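Local coordinates for protein mevalonate kinase, putative (Leishmania major, PDB 2HFS) that probably phosphorylates (R)-mevalonate with ATP to give (R)-5-phosphomevalonate, an early step on the route to isopentenyl diphosphate and sterols, at residues I41-T45 with I102-L106; A81-L86 with D118-S123. The contacts are given in a common frame with arbitrary orientation. Residue numbers count along the deposited sequence, not the author numbering.

Interaction 1: I41-T45 with I102-L106; sequences ISEYT and IGGPL
Pro105 sets its CD over one face of the Tyr44 ring: CD of Pro105 stands 3.5 Å from the Tyr44 ring centroid and 10° off the ring normal, a CH-pi contact. This is an antiparallel pairing in the mixed sheet of a GHMP kinase N-terminal domain, at the point where strand 97-103 gives way to the loop leading to helix 114-130. The end-to-end directions of 41-45 and 102-106 differ by 158°, and the closest CA pairs are Thr45-Gly104 (4.3 Å) and Tyr44-Leu106 (4.8 Å). One backbone hydrogen bond crosses, Leu106 N to Tyr44 O (2.9 Å, 161°). Weaker CA-H...O contacts add to it: Gly104 CA to Tyr44 O and Thr45 CA to Gly103 O, both 3.4 Å. Gly104 has phi/psi 83/159, and an ideal CB would clash with Tyr44 O, so glycine suits both its conformation and its packing. Tyr44 is extended (-145/164) with chi1 p, and its OH bonds Lys15. Leu106, with chi1 t and chi2 p, places CD1 3.9 Å from Ile41 CD1 and CD2 3.7 Å from Thr45 OG1, and also touches Tyr322 of strand 318-324. CG2 of Thr45 meets CG2 of Ile102 at 3.6 Å. Water 1 lies between the segments, in hydrogen-bonding geometry with Thr45 OG1 (2.7 Å), Leu106 O (2.8 Å) and Gly103 O (3.0 Å), with more acceptors in reach than protons to give.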
# COMPACT_ATOMS: atom_id res chain seq x y z
N ILE A 41 4.74 1.98 -4.89
CA ILE A 41 5.85 1.24 -5.50
C ILE A 41 5.65 1.03 -7.01
O ILE A 41 4.54 1.24 -7.52
CB ILE A 41 6.09 -0.08 -4.74
CG1 ILE A 41 4.85 -0.98 -4.73
CG2 ILE A 41 6.53 0.20 -3.26
CD1 ILE A 41 5.19 -2.45 -4.39
N SER A 42 6.70 0.62 -7.72
CA SER A 42 6.61 0.49 -9.19
C SER A 42 5.71 -0.66 -9.56
O SER A 42 5.06 -0.64 -10.62
CB SER A 42 7.98 0.18 -9.81
OG SER A 42 8.89 1.23 -9.62
N GLU A 43 5.73 -1.68 -8.71
CA GLU A 43 5.05 -2.95 -8.94
C GLU A 43 3.55 -2.74 -8.83
O GLU A 43 3.10 -2.01 -7.96
CB GLU A 43 5.54 -3.97 -7.91
CG GLU A 43 6.97 -4.47 -8.18
CD GLU A 43 8.12 -3.53 -7.81
OE1 GLU A 43 7.96 -2.53 -7.08
OE2 GLU A 43 9.26 -3.83 -8.24
N TYR A 44 2.79 -3.36 -9.72
CA TYR A 44 1.43 -2.89 -9.97
C TYR A 44 0.50 -4.03 -10.26
O TYR A 44 0.94 -5.16 -10.55
CB TYR A 44 1.43 -1.92 -11.17
CG TYR A 44 1.95 -2.55 -12.43
CD1 TYR A 44 1.07 -3.17 -13.33
CD2 TYR A 44 3.31 -2.56 -12.71
CE1 TYR A 44 1.53 -3.77 -14.49
CE2 TYR A 44 3.80 -3.17 -13.88
CZ TYR A 44 2.90 -3.77 -14.75
OH TYR A 44 3.36 -4.35 -15.90
N THR A 45 -0.79 -3.73 -10.18
CA THR A 45 -1.82 -4.65 -10.61
C THR A 45 -2.40 -4.01 -11.88
O THR A 45 -2.66 -2.79 -11.93
CB THR A 45 -2.89 -4.76 -9.50
OG1 THR A 45 -2.37 -5.53 -8.40
CG2 THR A 45 -4.08 -5.57 -9.97
N ILE A 102 -7.44 -9.76 -14.56
CA ILE A 102 -6.57 -9.04 -13.58
C ILE A 102 -5.19 -9.65 -13.50
O ILE A 102 -5.06 -10.86 -13.23
CB ILE A 102 -7.18 -8.96 -12.15
CG1 ILE A 102 -8.71 -8.85 -12.14
CG2 ILE A 102 -6.54 -7.79 -11.37
CD1 ILE A 102 -9.29 -8.87 -10.73
N GLY A 103 -4.17 -8.81 -13.67
CA GLY A 103 -2.78 -9.25 -13.73
C GLY A 103 -1.79 -8.31 -13.08
O GLY A 103 -2.04 -7.77 -11.99
N GLY A 104 -0.62 -8.16 -13.72
CA GLY A 104 0.45 -7.30 -13.17
C GLY A 104 1.29 -8.03 -12.13
O GLY A 104 0.83 -9.04 -11.59
N PRO A 105 2.51 -7.58 -11.86
CA PRO A 105 3.45 -8.36 -11.03
C PRO A 105 3.30 -8.18 -9.53
O PRO A 105 3.88 -8.94 -8.77
CB PRO A 105 4.82 -7.84 -11.48
CG PRO A 105 4.58 -6.44 -11.81
CD PRO A 105 3.13 -6.33 -12.34
N LEU A 106 2.51 -7.18 -9.09
CA LEU A 106 2.24 -7.00 -7.65
C LEU A 106 1.67 -8.27 -7.01
O LEU A 106 0.77 -8.87 -7.56
CB LEU A 106 1.29 -5.84 -7.41
CG LEU A 106 1.06 -5.39 -5.95
CD1 LEU A 106 2.35 -4.91 -5.35
CD2 LEU A 106 -0.02 -4.29 -5.89
O HOH W 1 -1.26 -7.87 -9.14

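Interaction 2: A81-L86 with D118-S123; sequences AHQLVL and DVVAFS
Asp118 is the first residue of 118-123 to meet 81-86, in a helix pair that packs against the N-terminal-domain sheet of this GHMP kinase. The axes of 81-86 and 118-123 approach to 10.3 Å and cross at -35° with their N-to-C directions in the same general sense; the nearest CA pairs are His82-Val119 and Val85-Ser123, each 6.9 Å. With chi1 t and its CA-to-CB bond directed toward 81-86, Asp118 brings OD1 to accept a nearly linear hydrogen bond from His82 NE2 (2.9 Å, 176°) at the edge of the imidazole; OD2 bonds Gln78 and Tyr150. Val119, chi1 m, directs CG1 between Ala81 CB and Val85 CG2, 4.0 Å from each. Val120 and Ala121 then turn out of the interface, the latter onto Cys47 of strand 36-52, so the next contact comes one helical turn after Asp118. There Phe122, chi1 t, gives up the most area of any residue here. Its CE2 lies 3.4 Å from His82 O, its CD2 3.9 Å from Val85 CG1, and its CZ 3.7 Å from Leu86 CD2. The Phe122 and His82 rings have centroids 4.7 Å apart and planes at 54°, an oblique pairing. Ser123 closes the walk with OG 3.5 Å from Val85 CG1; that hydroxyl bonds Val119 O (2.9 Å), one turn back, and Ser142 of helix 136-146. Every touching residue is buried, so the Asp118 carboxylate needs its donors inside the protein, and the hydrogen bond to OD1 implies that NE2 of His82 carries a proton.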
# COMPACT_ATOMS: atom_id res chain seq x y z
N ALA A 81 -16.67 -4.28 -3.93
CA ALA A 81 -15.77 -3.21 -4.36
C ALA A 81 -15.99 -2.85 -5.83
O ALA A 81 -16.16 -1.68 -6.18
CB ALA A 81 -14.30 -3.64 -4.13
N HIS A 82 -15.97 -3.86 -6.69
CA HIS A 82 -16.15 -3.64 -8.12
C HIS A 82 -17.52 -3.04 -8.45
O HIS A 82 -17.64 -2.18 -9.33
CB HIS A 82 -15.96 -4.94 -8.89
CG HIS A 82 -14.53 -5.38 -8.96
ND1 HIS A 82 -14.17 -6.63 -9.40
CD2 HIS A 82 -13.38 -4.73 -8.66
CE1 HIS A 82 -12.85 -6.73 -9.37
NE2 HIS A 82 -12.35 -5.59 -8.92
N GLN A 83 -18.56 -3.49 -7.74
CA GLN A 83 -19.90 -2.99 -7.98
C GLN A 83 -20.00 -1.53 -7.56
O GLN A 83 -20.65 -0.73 -8.23
CB GLN A 83 -20.97 -3.86 -7.31
CG GLN A 83 -22.39 -3.52 -7.76
CD GLN A 83 -22.56 -3.68 -9.26
OE1 GLN A 83 -22.33 -4.76 -9.80
NE2 GLN A 83 -22.96 -2.61 -9.94
N LEU A 84 -19.31 -1.18 -6.48
CA LEU A 84 -19.25 0.22 -6.02
C LEU A 84 -18.69 1.15 -7.09
O LEU A 84 -19.20 2.26 -7.31
CB LEU A 84 -18.40 0.30 -4.76
CG LEU A 84 -19.25 -0.04 -3.52
CD1 LEU A 84 -18.39 -0.16 -2.30
CD2 LEU A 84 -20.32 1.03 -3.33
N VAL A 85 -17.63 0.68 -7.74
CA VAL A 85 -16.98 1.43 -8.82
C VAL A 85 -17.89 1.53 -10.04
O VAL A 85 -18.05 2.61 -10.62
CB VAL A 85 -15.61 0.81 -9.19
CG1 VAL A 85 -14.98 1.52 -10.43
CG2 VAL A 85 -14.67 0.86 -7.98
N LEU A 86 -18.49 0.42 -10.45
CA LEU A 86 -19.42 0.45 -11.57
C LEU A 86 -20.55 1.45 -11.33
O LEU A 86 -20.84 2.28 -12.20
CB LEU A 86 -20.00 -0.94 -11.85
CG LEU A 86 -18.97 -1.94 -12.39
CD1 LEU A 86 -19.53 -3.39 -12.43
CD2 LEU A 86 -18.54 -1.53 -13.76
N ASP A 118 -6.18 -2.84 -7.06
CA ASP A 118 -7.30 -3.48 -7.78
C ASP A 118 -8.31 -2.43 -8.26
O ASP A 118 -8.51 -2.28 -9.48
CB ASP A 118 -7.94 -4.53 -6.86
CG ASP A 118 -9.11 -5.30 -7.51
OD1 ASP A 118 -9.48 -5.05 -8.68
OD2 ASP A 118 -9.70 -6.19 -6.89
N VAL A 119 -8.91 -1.68 -7.33
CA VAL A 119 -9.94 -0.70 -7.73
C VAL A 119 -9.36 0.44 -8.54
O VAL A 119 -10.06 0.99 -9.38
CB VAL A 119 -10.85 -0.18 -6.57
CG1 VAL A 119 -11.80 -1.28 -6.09
CG2 VAL A 119 -10.04 0.39 -5.39
N VAL A 120 -8.08 0.78 -8.34
CA VAL A 120 -7.48 1.82 -9.17
C VAL A 120 -7.37 1.34 -10.61
O VAL A 120 -7.86 2.01 -11.53
CB VAL A 120 -6.11 2.31 -8.62
CG1 VAL A 120 -5.37 3.13 -9.66
CG2 VAL A 120 -6.32 3.14 -7.34
N ALA A 121 -6.77 0.16 -10.81
CA ALA A 121 -6.60 -0.39 -12.15
C ALA A 121 -7.94 -0.51 -12.88
O ALA A 121 -8.07 -0.13 -14.05
CB ALA A 121 -5.90 -1.75 -12.07
N PHE A 122 -8.95 -1.00 -12.16
CA PHE A 122 -10.32 -1.14 -12.66
C PHE A 122 -10.92 0.20 -13.12
O PHE A 122 -11.46 0.29 -14.22
CB PHE A 122 -11.19 -1.79 -11.56
CG PHE A 122 -12.58 -2.17 -12.00
CD1 PHE A 122 -12.84 -2.62 -13.29
CD2 PHE A 122 -13.64 -2.07 -11.10
CE1 PHE A 122 -14.16 -2.97 -13.68
CE2 PHE A 122 -14.95 -2.43 -11.47
CZ PHE A 122 -15.21 -2.88 -12.76
N SER A 123 -10.83 1.23 -12.26
CA SER A 123 -11.31 2.57 -12.58
C SER A 123 -10.67 3.11 -13.85
O SER A 123 -11.35 3.70 -14.68
CB SER A 123 -11.06 3.51 -11.41
OG SER A 123 -11.85 3.10 -10.29

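Interaction 2 is the more interior in burial, all eight of its touching residues being covered, whereas interaction 1 is partly buried, with Pro105 exposed. The chemistry differs accordingly: in interaction 1 backbone atoms and a water do much of the joining, while in interaction 2 side chains do most of the bridging, with one His82 NE2 to Asp118 OD1 hydrogen bond among apolar contacts. They are neighbours, with centres about 15 Å apart, and meet where Thr45 O packs 3.4 Å from Ala121 CB. Helix 70-88, strand 97-103 and helix 114-130 follow one another in the chain. Met100 of that strand touches His82, Asp118 and Phe122, and Ser117, just before 118-123, touches both Thr45 and Leu106.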